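Local structure of beta-glucosidase (Chaetomella raphigera, 6JXG) at residues Val66-Ala71 and Asn317-His322; Leu61-Val66 and Gln96-Leu101; Thr70-Gly75 and Lys323-Ala328; Asp389-Val394 and Ser507-Gly512; Cys55-Pro60 and Val304-Trp309. The protein probably hydrolyses terminal, non-reducing beta-D-glucosyl residues with release of beta-D-glucose, as a secreted family 3 glycoside hydrolase of cellulose breakdown. One frame throughout, in Å; residues are numbered along the deposited sequence.

Contact 1 (Val66-Ala71 and Asn317-His322); sequences VQNVTA and NVQADH. With NAG (2-acetamido-2-deoxy-beta-D-glucopyranose), chain B.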
# COMPACT_ATOMS: atom_id res chain seq x y z
N VAL A 66 2.01 3.01 -20.42
CA VAL A 66 1.65 2.07 -21.47
C VAL A 66 0.13 1.89 -21.61
O VAL A 66 -0.61 1.79 -20.62
CB VAL A 66 2.32 0.72 -21.19
CG1 VAL A 66 2.06 -0.29 -22.28
CG2 VAL A 66 3.80 0.90 -21.01
N GLN A 67 -0.34 1.85 -22.86
CA GLN A 67 -1.72 1.67 -23.11
C GLN A 67 -2.10 0.17 -23.02
O GLN A 67 -1.21 -0.74 -23.05
CB GLN A 67 -2.13 2.27 -24.47
CG GLN A 67 -1.81 3.71 -24.66
CD GLN A 67 -2.40 4.52 -23.54
OE1 GLN A 67 -3.59 4.46 -23.34
NE2 GLN A 67 -1.57 5.21 -22.74
N ASN A 68 -3.41 -0.06 -22.90
CA ASN A 68 -3.96 -1.43 -22.84
C ASN A 68 -3.35 -2.21 -21.70
O ASN A 68 -2.99 -3.36 -21.85
CB ASN A 68 -3.70 -2.17 -24.13
CG ASN A 68 -4.79 -1.97 -25.13
OD1 ASN A 68 -5.98 -1.79 -24.76
ND2 ASN A 68 -4.42 -1.96 -26.39
N VAL A 69 -3.33 -1.57 -20.53
CA VAL A 69 -2.98 -2.23 -19.30
C VAL A 69 -4.15 -2.02 -18.29
O VAL A 69 -5.06 -1.26 -18.52
CB VAL A 69 -1.66 -1.65 -18.72
CG1 VAL A 69 -0.55 -1.76 -19.72
CG2 VAL A 69 -1.84 -0.21 -18.28
N THR A 70 -4.09 -2.72 -17.18
CA THR A 70 -5.12 -2.63 -16.15
C THR A 70 -4.74 -1.56 -15.12
O THR A 70 -3.62 -1.55 -14.62
CB THR A 70 -5.30 -4.00 -15.45
OG1 THR A 70 -5.74 -4.95 -16.42
CG2 THR A 70 -6.36 -3.97 -14.34
N ALA A 71 -5.71 -0.75 -14.73
CA ALA A 71 -5.53 0.20 -13.66
C ALA A 71 -6.18 -0.43 -12.39
O ALA A 71 -7.40 -0.39 -12.21
CB ALA A 71 -6.14 1.55 -14.01
N ASN A 317 -1.78 -5.96 -26.12
CA ASN A 317 -2.80 -5.70 -25.12
C ASN A 317 -2.61 -6.76 -24.07
O ASN A 317 -2.75 -7.94 -24.38
CB ASN A 317 -4.16 -5.76 -25.72
CG ASN A 317 -5.27 -5.86 -24.68
OD1 ASN A 317 -5.16 -5.37 -23.57
ND2 ASN A 317 -6.36 -6.43 -25.08
N VAL A 318 -2.23 -6.37 -22.87
CA VAL A 318 -1.92 -7.35 -21.83
C VAL A 318 -3.01 -7.46 -20.75
O VAL A 318 -2.77 -8.08 -19.73
CB VAL A 318 -0.53 -7.05 -21.21
CG1 VAL A 318 0.60 -7.08 -22.24
CG2 VAL A 318 -0.50 -5.72 -20.51
N GLN A 319 -4.17 -6.87 -20.93
CA GLN A 319 -5.20 -6.82 -19.86
C GLN A 319 -5.70 -8.17 -19.42
O GLN A 319 -6.09 -8.33 -18.28
CB GLN A 319 -6.39 -6.01 -20.27
CG GLN A 319 -6.01 -4.53 -20.46
CD GLN A 319 -7.21 -3.72 -20.89
OE1 GLN A 319 -8.14 -3.54 -20.13
NE2 GLN A 319 -7.21 -3.27 -22.15
N ALA A 320 -5.74 -9.11 -20.36
CA ALA A 320 -6.17 -10.46 -20.07
C ALA A 320 -7.53 -10.38 -19.29
O ALA A 320 -8.39 -9.60 -19.69
CB ALA A 320 -5.06 -11.20 -19.32
N ASP A 321 -7.70 -11.19 -18.25
CA ASP A 321 -8.92 -11.23 -17.45
C ASP A 321 -8.71 -10.48 -16.12
O ASP A 321 -9.39 -10.73 -15.12
CB ASP A 321 -9.33 -12.71 -17.18
CG ASP A 321 -8.25 -13.50 -16.48
OD1 ASP A 321 -8.59 -14.55 -15.94
OD2 ASP A 321 -7.09 -13.09 -16.40
N HIS A 322 -7.75 -9.55 -16.11
CA HIS A 322 -7.36 -8.90 -14.83
C HIS A 322 -8.38 -7.95 -14.27
O HIS A 322 -8.25 -7.53 -13.11
CB HIS A 322 -6.01 -8.20 -15.01
CG HIS A 322 -4.91 -9.13 -15.39
ND1 HIS A 322 -3.88 -8.77 -16.25
CD2 HIS A 322 -4.70 -10.44 -15.08
CE1 HIS A 322 -3.06 -9.80 -16.41
NE2 HIS A 322 -3.54 -10.82 -15.73
C1 NAG B . -5.39 -1.83 -27.45
C2 NAG B . -4.96 -1.02 -28.67
C3 NAG B . -6.02 -1.18 -29.75
C4 NAG B . -6.12 -2.65 -30.07
C5 NAG B . -6.63 -3.30 -28.80
C6 NAG B . -6.97 -4.78 -28.88
C7 NAG B . -3.65 1.00 -28.31
C8 NAG B . -3.60 2.45 -27.93
N2 NAG B . -4.82 0.39 -28.34
O3 NAG B . -5.58 -0.46 -30.87
O4 NAG B . -7.01 -2.84 -31.16
O5 NAG B . -5.59 -3.17 -27.86
O6 NAG B . -5.87 -5.33 -29.56
O7 NAG B . -2.63 0.40 -28.59
O HOH W 1 -8.14 -4.67 -17.68
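Asn-68 carries an N-linked glycan on its ND2, 1.4 Å from C1 of the NAG, and turns both its carbonyl and its side chain to the 317-322 loop. Its backbone has positive phi and psi, a left-handed conformation that asparagine tolerates well. Asn-68 O receives Val-318 N at 3.3 Å, nearly along the C=O axis. Against the same carbonyl, the extended chain of Gln-319 lays its CG 3.5 Å from Asn-68 O, crossing the Asn-68 side chain at about a right angle. Asn-317 OD1 fixes this arm: it accepts the backbone N of Gln-319 at 3.2 Å, closing an Asx turn, and Gln-319 NE2 at 3.3 Å, both donors lying above the carbonyl plane. The chain reverses through a type II' beta turn from Gln-319 to His-322, closed by His-322 N bonding to Gln-319 O. Thr-70 OG1 meets this turn 3.6 Å from His-322 CB. A water donates to Thr-70 OG1 and Gln-319 OE1, at 2.7 Å from each, so the glutamine amide is tied at both ends. Thr-70 OG1 and His-322 ND1 both bond to Glu-97 on helix 84-100, while Val-69 CG1 and Val-318 CG2 pack side by side at 4.0 Å.

Contact 2 (Leu61-Val66 and Gln96-Leu101); sequences LGIRFV and QEAKAL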
# COMPACT_ATOMS: atom_id res chain seq x y z
N LEU A 61 0.27 0.09 -8.80
CA LEU A 61 -1.10 -0.34 -9.01
C LEU A 61 -1.39 -0.62 -10.47
O LEU A 61 -2.54 -0.81 -10.85
CB LEU A 61 -2.07 0.71 -8.47
CG LEU A 61 -2.01 2.13 -8.98
CD1 LEU A 61 -2.32 2.31 -10.47
CD2 LEU A 61 -2.92 3.06 -8.20
N GLY A 62 -0.36 -0.60 -11.29
CA GLY A 62 -0.52 -0.84 -12.71
C GLY A 62 0.65 -0.27 -13.48
O GLY A 62 1.43 0.57 -12.96
N ILE A 63 0.73 -0.66 -14.76
CA ILE A 63 1.88 -0.24 -15.58
C ILE A 63 1.66 1.22 -15.95
O ILE A 63 0.57 1.58 -16.51
CB ILE A 63 1.96 -1.02 -16.88
CG1 ILE A 63 1.81 -2.53 -16.67
CG2 ILE A 63 3.27 -0.65 -17.61
CD1 ILE A 63 2.73 -3.14 -15.64
N ARG A 64 2.60 2.08 -15.58
CA ARG A 64 2.53 3.49 -15.92
C ARG A 64 2.87 3.72 -17.44
O ARG A 64 3.69 3.01 -18.02
CB ARG A 64 3.48 4.25 -15.04
CG ARG A 64 3.28 5.77 -15.05
CD ARG A 64 4.37 6.38 -14.14
NE ARG A 64 4.24 7.82 -14.23
CZ ARG A 64 5.20 8.70 -13.86
NH1 ARG A 64 6.37 8.31 -13.37
NH2 ARG A 64 4.95 9.99 -14.04
N PHE A 65 2.16 4.67 -18.03
CA PHE A 65 2.33 5.22 -19.40
C PHE A 65 1.76 4.29 -20.51
O PHE A 65 1.14 4.77 -21.47
CB PHE A 65 3.81 5.60 -19.72
CG PHE A 65 4.39 6.67 -18.82
CD1 PHE A 65 3.88 7.96 -18.82
CD2 PHE A 65 5.48 6.44 -18.02
CE1 PHE A 65 4.40 8.97 -18.02
CE2 PHE A 65 6.02 7.48 -17.24
CZ PHE A 65 5.48 8.74 -17.25
N VAL A 66 2.01 3.01 -20.42
CA VAL A 66 1.65 2.07 -21.47
C VAL A 66 0.13 1.89 -21.61
O VAL A 66 -0.61 1.79 -20.62
CB VAL A 66 2.32 0.72 -21.19
CG1 VAL A 66 2.06 -0.29 -22.28
CG2 VAL A 66 3.80 0.90 -21.01
N GLN A 96 1.99 -10.40 -14.16
CA GLN A 96 1.67 -10.91 -15.52
C GLN A 96 1.72 -9.88 -16.63
O GLN A 96 2.36 -10.10 -17.73
CB GLN A 96 0.33 -11.64 -15.53
CG GLN A 96 0.44 -12.97 -14.81
CD GLN A 96 -0.88 -13.61 -14.60
OE1 GLN A 96 -1.94 -12.97 -14.67
NE2 GLN A 96 -0.83 -14.92 -14.32
N GLU A 97 1.13 -8.72 -16.35
CA GLU A 97 1.18 -7.64 -17.32
C GLU A 97 2.64 -7.11 -17.55
O GLU A 97 3.04 -6.81 -18.69
CB GLU A 97 0.23 -6.49 -16.96
CG GLU A 97 -1.22 -6.94 -16.94
CD GLU A 97 -2.30 -5.86 -16.93
OE1 GLU A 97 -2.04 -4.62 -17.01
OE2 GLU A 97 -3.49 -6.32 -16.78
N ALA A 98 3.38 -6.89 -16.45
CA ALA A 98 4.73 -6.37 -16.49
C ALA A 98 5.60 -7.34 -17.38
O ALA A 98 6.29 -6.90 -18.33
CB ALA A 98 5.27 -6.27 -15.08
N LYS A 99 5.58 -8.64 -17.06
CA LYS A 99 6.36 -9.60 -17.82
C LYS A 99 6.01 -9.58 -19.31
O LYS A 99 6.90 -9.62 -20.19
CB LYS A 99 6.17 -11.03 -17.27
CG LYS A 99 6.76 -12.09 -18.21
CD LYS A 99 7.17 -13.39 -17.51
CE LYS A 99 7.72 -14.42 -18.55
NZ LYS A 99 7.36 -15.86 -18.21
N ALA A 100 4.71 -9.56 -19.59
CA ALA A 100 4.24 -9.64 -20.97
C ALA A 100 4.73 -8.43 -21.80
O ALA A 100 4.91 -8.53 -23.00
CB ALA A 100 2.72 -9.79 -20.99
N LEU A 101 4.93 -7.27 -21.14
CA LEU A 101 5.53 -6.09 -21.71
C LEU A 101 7.07 -6.04 -21.71
O LEU A 101 7.63 -5.05 -22.16
CB LEU A 101 5.02 -4.88 -20.91
CG LEU A 101 3.51 -4.62 -21.14
CD1 LEU A 101 3.00 -3.46 -20.28
CD2 LEU A 101 3.11 -4.38 -22.58
O HOH W 2 -1.17 -2.76 -15.21
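Ile-63 and Leu-101 meet tip to tip, with Ile-63 CG2 3.9 Å from Leu-101 CD1. Val-66 CG1 reaches the same Leu-101 CD1 at 3.9 Å, so one branch of the leucine is shared by two beta-branched residues. Leu-101 is extended beyond CG (chi2 177°), which carries CD1 out to them. Ile-63 bends at chi2 (-52°), and Ile-63 CD1 lies 3.9 Å from Ala-98 CA, against the helix backbone; the small alanine lets the loop come this close. A water links the loop backbone to the helix, accepting from Ile-63 N at 2.9 Å and donating to Glu-97 OE1 at 2.7 Å. With the His-322 and Thr-70 bonds on OE2, this would be consistent with an ionised acid, buried though it is. In the second shell, Ile-63 also rests on Leu-94 and Gln-106, and Arg-64 leads the other way into salt bridges with Asp-58 and Asp-371. Gly-62 suits its extended backbone, whose phi of 158° would bring a side chain against the preceding carbonyl. Helix 84-100 joins the parallel neighbours 55-57 and 105-106, a beta-alpha-beta crossover as expected of the TIM-barrel-related N-terminal domain of this family.

Contact 3 (Thr70-Gly75 and Lys323-Ala328); sequences TAFPTG and KQVARA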
# COMPACT_ATOMS: atom_id res chain seq x y z
N THR A 70 -4.09 -2.72 -17.18
CA THR A 70 -5.12 -2.63 -16.15
C THR A 70 -4.74 -1.56 -15.12
O THR A 70 -3.62 -1.55 -14.62
CB THR A 70 -5.30 -4.00 -15.45
OG1 THR A 70 -5.74 -4.95 -16.42
CG2 THR A 70 -6.36 -3.97 -14.34
N ALA A 71 -5.71 -0.75 -14.73
CA ALA A 71 -5.53 0.20 -13.66
C ALA A 71 -6.18 -0.43 -12.39
O ALA A 71 -7.40 -0.39 -12.21
CB ALA A 71 -6.14 1.55 -14.01
N PHE A 72 -5.35 -1.14 -11.63
CA PHE A 72 -5.80 -1.86 -10.48
C PHE A 72 -6.15 -0.89 -9.36
O PHE A 72 -5.75 0.27 -9.38
CB PHE A 72 -4.73 -2.82 -9.97
CG PHE A 72 -4.38 -3.96 -10.93
CD1 PHE A 72 -5.13 -5.12 -10.98
CD2 PHE A 72 -3.34 -3.82 -11.82
CE1 PHE A 72 -4.77 -6.13 -11.88
CE2 PHE A 72 -2.99 -4.83 -12.69
CZ PHE A 72 -3.75 -5.98 -12.73
N PRO A 73 -6.92 -1.33 -8.36
CA PRO A 73 -7.13 -0.55 -7.15
C PRO A 73 -5.83 -0.18 -6.47
O PRO A 73 -4.77 -0.87 -6.60
CB PRO A 73 -7.93 -1.50 -6.25
CG PRO A 73 -8.63 -2.41 -7.18
CD PRO A 73 -7.73 -2.56 -8.38
N THR A 74 -5.88 0.91 -5.75
CA THR A 74 -4.74 1.42 -4.95
C THR A 74 -4.32 0.44 -3.89
O THR A 74 -5.11 -0.42 -3.46
CB THR A 74 -5.10 2.74 -4.29
OG1 THR A 74 -6.19 2.54 -3.42
CG2 THR A 74 -5.48 3.80 -5.35
N GLY A 75 -3.09 0.59 -3.44
CA GLY A 75 -2.60 -0.18 -2.31
C GLY A 75 -3.54 -0.14 -1.13
O GLY A 75 -3.81 -1.15 -0.51
N LYS A 323 -9.41 -7.61 -15.05
CA LYS A 323 -10.47 -6.79 -14.48
C LYS A 323 -11.21 -7.51 -13.37
O LYS A 323 -11.94 -6.91 -12.58
CB LYS A 323 -11.44 -6.29 -15.56
CG LYS A 323 -12.38 -7.33 -16.10
CD LYS A 323 -13.31 -6.73 -17.13
CE LYS A 323 -14.36 -7.79 -17.38
NZ LYS A 323 -15.40 -7.37 -18.31
N GLN A 324 -11.07 -8.82 -13.31
CA GLN A 324 -11.90 -9.62 -12.34
C GLN A 324 -11.41 -9.33 -10.92
O GLN A 324 -12.18 -8.92 -10.00
CB GLN A 324 -11.83 -11.12 -12.76
CG GLN A 324 -12.45 -11.17 -14.18
CD GLN A 324 -12.57 -12.54 -14.82
OE1 GLN A 324 -12.21 -13.55 -14.24
NE2 GLN A 324 -13.12 -12.56 -16.04
N VAL A 325 -10.10 -9.45 -10.74
CA VAL A 325 -9.54 -9.12 -9.42
C VAL A 325 -9.65 -7.63 -9.16
O VAL A 325 -9.89 -7.26 -8.04
CB VAL A 325 -8.08 -9.64 -9.24
CG1 VAL A 325 -7.10 -8.87 -10.09
CG2 VAL A 325 -7.69 -9.51 -7.77
N ALA A 326 -9.55 -6.79 -10.18
CA ALA A 326 -9.76 -5.36 -10.01
C ALA A 326 -11.19 -5.05 -9.44
O ALA A 326 -11.37 -4.29 -8.48
CB ALA A 326 -9.44 -4.59 -11.27
N ARG A 327 -12.20 -5.70 -10.00
CA ARG A 327 -13.55 -5.57 -9.49
C ARG A 327 -13.71 -6.13 -8.09
O ARG A 327 -14.38 -5.53 -7.24
CB ARG A 327 -14.55 -6.22 -10.43
CG ARG A 327 -16.00 -5.86 -10.04
CD ARG A 327 -16.92 -6.48 -11.04
NE ARG A 327 -18.32 -6.25 -10.65
CZ ARG A 327 -19.32 -6.29 -11.51
NH1 ARG A 327 -19.09 -6.50 -12.81
NH2 ARG A 327 -20.57 -6.11 -11.10
N ALA A 328 -13.12 -7.29 -7.81
CA ALA A 328 -13.30 -7.91 -6.52
C ALA A 328 -12.71 -7.03 -5.39
O ALA A 328 -13.33 -6.90 -4.33
CB ALA A 328 -12.72 -9.31 -6.49
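Thr-74 OG1 is held by two hydrogen bonds: it receives the backbone N of Gln-77, as befits a residue at the N-cap of helix 75-79, and it bonds to the carbonyl O of Val-506. Its chi1 of 61° sets the hydroxyl between the backbone N and the carbonyl carbon, turned to the start of the helix. Thr-70, at the other end of the segment and with its hydroxyl engaged by Glu-97, turns its methyl inward. That methyl, CG2, sits 3.5 Å above the plane of the Phe-72 ring and over its centre, a CH-pi arrangement over one face. The ring offers its edge to the facing helix: Phe-72 CE1 lies 4.0 Å from Val-325 CG1, close to the ring plane, the two side chains crossing obliquely. Pro-73 comes in beside it, with CD 3.9 Å from Ala-326 CB and CG 3.6 Å from Ala-326 O. A rigid ring suits this place because it presents a flat apolar flank to a helix surface made of the small Ala-326 and its carbonyl, and the alanine lets Phe-72 CA and Ala-326 CA come to 5.3 Å. No hydrogen bond crosses; the union is apolar packing. It sets the loop after strand 55-57 against the start of helix 323-332, which leads into strand 335-339 of the second sheet, and so probably links the barrel-related part to the C-terminal alpha/beta part of this family 3 glycosidase.

Contact 4 (Asp389-Val394 and Ser507-Gly512); sequences DFPYLV and SGQESG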
# COMPACT_ATOMS: atom_id res chain seq x y z
N ASP A 389 -2.75 4.67 -16.89
CA ASP A 389 -3.82 5.22 -17.76
C ASP A 389 -4.96 4.23 -17.65
O ASP A 389 -4.71 3.03 -17.69
CB ASP A 389 -3.33 5.36 -19.17
CG ASP A 389 -2.46 6.61 -19.38
OD1 ASP A 389 -2.02 7.27 -18.40
OD2 ASP A 389 -2.25 6.92 -20.57
N PHE A 390 -6.17 4.70 -17.35
CA PHE A 390 -7.31 3.84 -17.29
C PHE A 390 -7.63 3.34 -18.69
O PHE A 390 -7.69 4.17 -19.61
CB PHE A 390 -8.55 4.59 -16.81
CG PHE A 390 -8.47 5.10 -15.39
CD1 PHE A 390 -8.76 4.28 -14.36
CD2 PHE A 390 -8.14 6.44 -15.13
CE1 PHE A 390 -8.77 4.75 -13.05
CE2 PHE A 390 -8.14 6.92 -13.84
CZ PHE A 390 -8.43 6.07 -12.80
N PRO A 391 -7.84 2.01 -18.86
CA PRO A 391 -8.39 1.56 -20.17
C PRO A 391 -9.87 1.94 -20.31
O PRO A 391 -10.38 2.01 -21.42
CB PRO A 391 -8.24 0.03 -20.14
CG PRO A 391 -8.16 -0.31 -18.69
CD PRO A 391 -7.65 0.90 -17.93
N TYR A 392 -10.51 2.21 -19.20
CA TYR A 392 -11.92 2.65 -19.09
C TYR A 392 -12.06 2.93 -17.59
O TYR A 392 -11.17 2.56 -16.81
CB TYR A 392 -12.89 1.55 -19.54
CG TYR A 392 -12.83 0.28 -18.77
CD1 TYR A 392 -13.54 0.11 -17.59
CD2 TYR A 392 -12.01 -0.78 -19.19
CE1 TYR A 392 -13.45 -1.05 -16.84
CE2 TYR A 392 -11.94 -1.96 -18.45
CZ TYR A 392 -12.65 -2.07 -17.25
OH TYR A 392 -12.56 -3.27 -16.50
N LEU A 393 -13.08 3.65 -17.18
CA LEU A 393 -13.32 3.82 -15.72
C LEU A 393 -14.82 3.73 -15.55
O LEU A 393 -15.55 4.59 -16.08
CB LEU A 393 -12.77 5.17 -15.22
CG LEU A 393 -13.17 5.54 -13.78
CD1 LEU A 393 -12.70 4.47 -12.81
CD2 LEU A 393 -12.62 6.91 -13.41
N VAL A 394 -15.29 2.68 -14.88
CA VAL A 394 -16.71 2.59 -14.55
C VAL A 394 -17.06 3.59 -13.40
O VAL A 394 -16.68 3.39 -12.25
CB VAL A 394 -17.13 1.17 -14.14
CG1 VAL A 394 -18.64 1.16 -13.89
CG2 VAL A 394 -16.74 0.15 -15.17
N SER A 507 -10.27 3.05 -6.06
CA SER A 507 -10.37 1.63 -6.44
C SER A 507 -10.20 1.29 -7.91
O SER A 507 -10.50 0.18 -8.32
CB SER A 507 -11.68 1.00 -5.86
OG SER A 507 -12.88 1.53 -6.41
N GLY A 508 -9.60 2.19 -8.70
CA GLY A 508 -9.21 1.80 -10.03
C GLY A 508 -10.37 1.66 -10.99
O GLY A 508 -11.52 2.07 -10.69
N GLN A 509 -10.10 0.98 -12.11
CA GLN A 509 -11.00 0.99 -13.27
C GLN A 509 -12.39 0.44 -13.04
O GLN A 509 -13.37 0.90 -13.70
CB GLN A 509 -10.36 0.27 -14.47
CG GLN A 509 -10.17 -1.25 -14.29
CD GLN A 509 -9.26 -1.84 -15.35
OE1 GLN A 509 -8.20 -1.29 -15.64
NE2 GLN A 509 -9.68 -2.94 -15.95
N GLU A 510 -12.46 -0.56 -12.16
CA GLU A 510 -13.75 -1.17 -11.86
C GLU A 510 -14.54 -0.54 -10.70
O GLU A 510 -15.63 -1.03 -10.35
CB GLU A 510 -13.58 -2.68 -11.66
CG GLU A 510 -13.39 -3.39 -13.00
CD GLU A 510 -14.64 -3.68 -13.78
OE1 GLU A 510 -15.73 -3.97 -13.17
OE2 GLU A 510 -14.54 -3.63 -15.03
N SER A 511 -14.08 0.60 -10.21
CA SER A 511 -14.67 1.31 -9.06
C SER A 511 -16.21 1.24 -8.98
O SER A 511 -16.78 0.72 -8.01
CB SER A 511 -14.20 2.80 -9.07
OG SER A 511 -14.76 3.53 -7.99
N GLY A 512 -16.87 1.82 -9.97
CA GLY A 512 -18.31 1.95 -9.95
C GLY A 512 -19.04 0.60 -9.99
O GLY A 512 -20.15 0.48 -9.41
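A type I beta turn from Gly-508 to Ser-511 meets the loop through two backbone hydrogen bonds, Val-394 N to Gln-509 O at 2.9 Å and Gly-512 N to Val-394 O at 2.8 Å. Glycine suits two places: Gly-508 opens the turn with a phi of 73°, and at Gly-512, just past it, a side chain would run into Val-394 O. The side chains centre on Tyr-392 OH, which donates over a very short 2.5 Å to the anti lone pair of Glu-510 OE2. Ring and carboxylate planes stand 78° apart, with OE2 near the ring plane at its edge. So short a bond is consistent with a charged carboxylate, and Arg-327, packed on Glu-510, could help to stabilise it. Gln-509 NE2 adds a weak bond to Tyr-392 OH at 3.0 Å, and Gln-509 CB lies over one ring face, offset to the rim. Gln-509 OE1 touches Pro-391 CG at 3.2 Å but is satisfied by Ala-71 N. Phe-390 turns its ring edge to the Gly-508 and Gln-509 backbone. Tyr-392 O is buried without a partner. Glu-510 holds the N-cap position, so the arrangement is that of a helix start, 511-519, following strand 498-503 in the alpha/beta fold of the C-terminal domain.

Contact 5 (Cys55-Pro60 and Val304-Trp309); sequences CYQDGP and VTWSSW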
# COMPACT_ATOMS: atom_id res chain seq x y z
N CYS A 55 14.72 -3.07 -17.82
CA CYS A 55 13.60 -2.12 -17.92
C CYS A 55 12.97 -2.02 -16.51
O CYS A 55 12.51 -3.04 -15.95
CB CYS A 55 12.57 -2.62 -18.93
SG CYS A 55 11.00 -1.66 -18.95
N TYR A 56 13.01 -0.78 -15.97
CA TYR A 56 12.40 -0.47 -14.68
C TYR A 56 11.19 0.41 -14.96
O TYR A 56 11.33 1.50 -15.60
CB TYR A 56 13.40 0.33 -13.85
CG TYR A 56 14.67 -0.39 -13.39
CD1 TYR A 56 14.86 -0.74 -12.05
CD2 TYR A 56 15.68 -0.63 -14.25
CE1 TYR A 56 15.99 -1.35 -11.65
CE2 TYR A 56 16.83 -1.27 -13.87
CZ TYR A 56 17.00 -1.62 -12.55
OH TYR A 56 18.17 -2.23 -12.18
N GLN A 57 10.02 -0.03 -14.51
CA GLN A 57 8.79 0.64 -14.85
C GLN A 57 7.89 0.85 -13.60
O GLN A 57 7.66 -0.07 -12.81
CB GLN A 57 8.01 -0.08 -15.96
CG GLN A 57 6.91 0.77 -16.59
CD GLN A 57 7.49 1.81 -17.54
OE1 GLN A 57 8.71 1.85 -17.82
NE2 GLN A 57 6.61 2.66 -18.08
N ASP A 58 7.36 2.06 -13.48
CA ASP A 58 6.28 2.34 -12.48
C ASP A 58 4.97 1.61 -12.93
O ASP A 58 4.82 1.18 -14.12
CB ASP A 58 5.99 3.83 -12.43
CG ASP A 58 7.03 4.64 -11.68
OD1 ASP A 58 7.47 4.13 -10.66
OD2 ASP A 58 7.38 5.77 -12.14
N GLY A 59 4.02 1.40 -12.04
CA GLY A 59 4.14 1.72 -10.63
C GLY A 59 3.40 0.65 -9.86
O GLY A 59 3.12 -0.41 -10.38
N PRO A 60 3.07 0.93 -8.58
CA PRO A 60 2.49 -0.11 -7.71
C PRO A 60 1.12 -0.66 -8.06
O PRO A 60 0.83 -1.81 -7.67
CB PRO A 60 2.54 0.56 -6.28
CG PRO A 60 3.58 1.67 -6.44
CD PRO A 60 3.46 2.14 -7.84
N VAL A 304 10.89 -5.39 -24.83
CA VAL A 304 10.10 -4.17 -24.79
C VAL A 304 9.92 -3.69 -26.23
O VAL A 304 10.94 -3.51 -26.90
CB VAL A 304 10.85 -3.12 -23.95
CG1 VAL A 304 10.22 -1.75 -24.10
CG2 VAL A 304 10.84 -3.59 -22.48
N THR A 305 8.69 -3.48 -26.69
CA THR A 305 8.42 -2.97 -28.07
C THR A 305 7.63 -1.67 -28.04
O THR A 305 7.03 -1.23 -29.01
CB THR A 305 7.69 -4.06 -28.90
OG1 THR A 305 6.35 -4.25 -28.43
CG2 THR A 305 8.47 -5.44 -28.80
N TRP A 306 7.62 -1.03 -26.88
CA TRP A 306 6.85 0.16 -26.68
C TRP A 306 7.77 1.27 -26.07
O TRP A 306 8.94 1.00 -25.71
CB TRP A 306 5.67 -0.08 -25.70
CG TRP A 306 6.06 -0.83 -24.52
CD1 TRP A 306 6.06 -2.13 -24.41
CD2 TRP A 306 6.59 -0.31 -23.30
NE1 TRP A 306 6.56 -2.52 -23.21
CE2 TRP A 306 6.88 -1.40 -22.49
CE3 TRP A 306 6.86 0.98 -22.82
CZ2 TRP A 306 7.44 -1.26 -21.24
CZ3 TRP A 306 7.41 1.10 -21.52
CH2 TRP A 306 7.62 0.02 -20.74
N SER A 307 7.25 2.47 -25.98
CA SER A 307 7.95 3.54 -25.24
C SER A 307 7.03 4.21 -24.26
O SER A 307 5.85 4.49 -24.55
CB SER A 307 8.51 4.60 -26.24
OG SER A 307 9.25 5.69 -25.70
N SER A 308 7.59 4.59 -23.10
CA SER A 308 6.89 5.48 -22.16
C SER A 308 6.60 6.85 -22.72
O SER A 308 5.73 7.55 -22.22
CB SER A 308 7.78 5.61 -20.91
OG SER A 308 7.85 4.35 -20.19
N TRP A 309 7.34 7.29 -23.74
CA TRP A 309 7.38 8.71 -24.09
C TRP A 309 6.67 8.98 -25.45
O TRP A 309 6.63 10.10 -25.91
CB TRP A 309 8.84 9.21 -24.16
CG TRP A 309 9.72 8.55 -23.14
CD1 TRP A 309 10.73 7.67 -23.37
CD2 TRP A 309 9.58 8.63 -21.71
NE1 TRP A 309 11.25 7.20 -22.17
CE2 TRP A 309 10.59 7.82 -21.14
CE3 TRP A 309 8.75 9.36 -20.87
CZ2 TRP A 309 10.70 7.64 -19.81
CZ3 TRP A 309 8.90 9.23 -19.53
CH2 TRP A 309 9.86 8.40 -19.01
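A disulfide sulfur leans obliquely on a tryptophan here: Cys-55 SG, bonded to Cys-39, lies 5.2 Å from the centroid of the six-membered ring of Trp-306, 61° off its normal. Val-304 CG2 flanks the same Cys-55 SG at 4.0 Å, while Val-304 CG1 packs on one face of the indole, so the disulfide has an apolar wall. The indole stands in the crowded position between backbone N and carbonyl carbon (chi1 45°), which swings its far edge toward strand 55-57. There Gln-57 meets it tip to tip, the amide nearly perpendicular to the ring, with Gln-57 OE1 in the ring plane, 3.6 Å from Trp-306 CH2. Gln-57 NE2 donates to Ser-308 OG at 3.0 Å, almost straight and in the amide plane. Glutamine suits the spot because its two ends differ: OE1 accepts Val-40 N, and NE2 also serves Arg-64 O. Since Ser-308 OG accepts from Gln-57, its own proton is probably given to Pro-38 O, and the buried amide is fixed in one orientation.

In the fold
The loop after strand 55-57 supplies one side of contacts 1, 2 and 3, and contact 5 starts from the strand itself. Contact 2 lies about 7 Å, centre to centre, from both contact 1 and contact 5. Glu-97 OE2 ties it to contact 1, 2.5 Å from His-322 ND1, and Leu-101 O, 2.9 Å from Trp-306 NE1, to contact 5. Contacts 3 and 4 have centres about 8 Å apart; contact 4 is within the C-terminal part, and Ala-71 N, 2.7 Å from Gln-509 OE1, connects it to the loop of contacts 1 and 3. Contacts 4 and 5 do not touch. The glycan at contact 1, about 8 Å from the Pro-391 side chain, is an attached sugar, not a substrate.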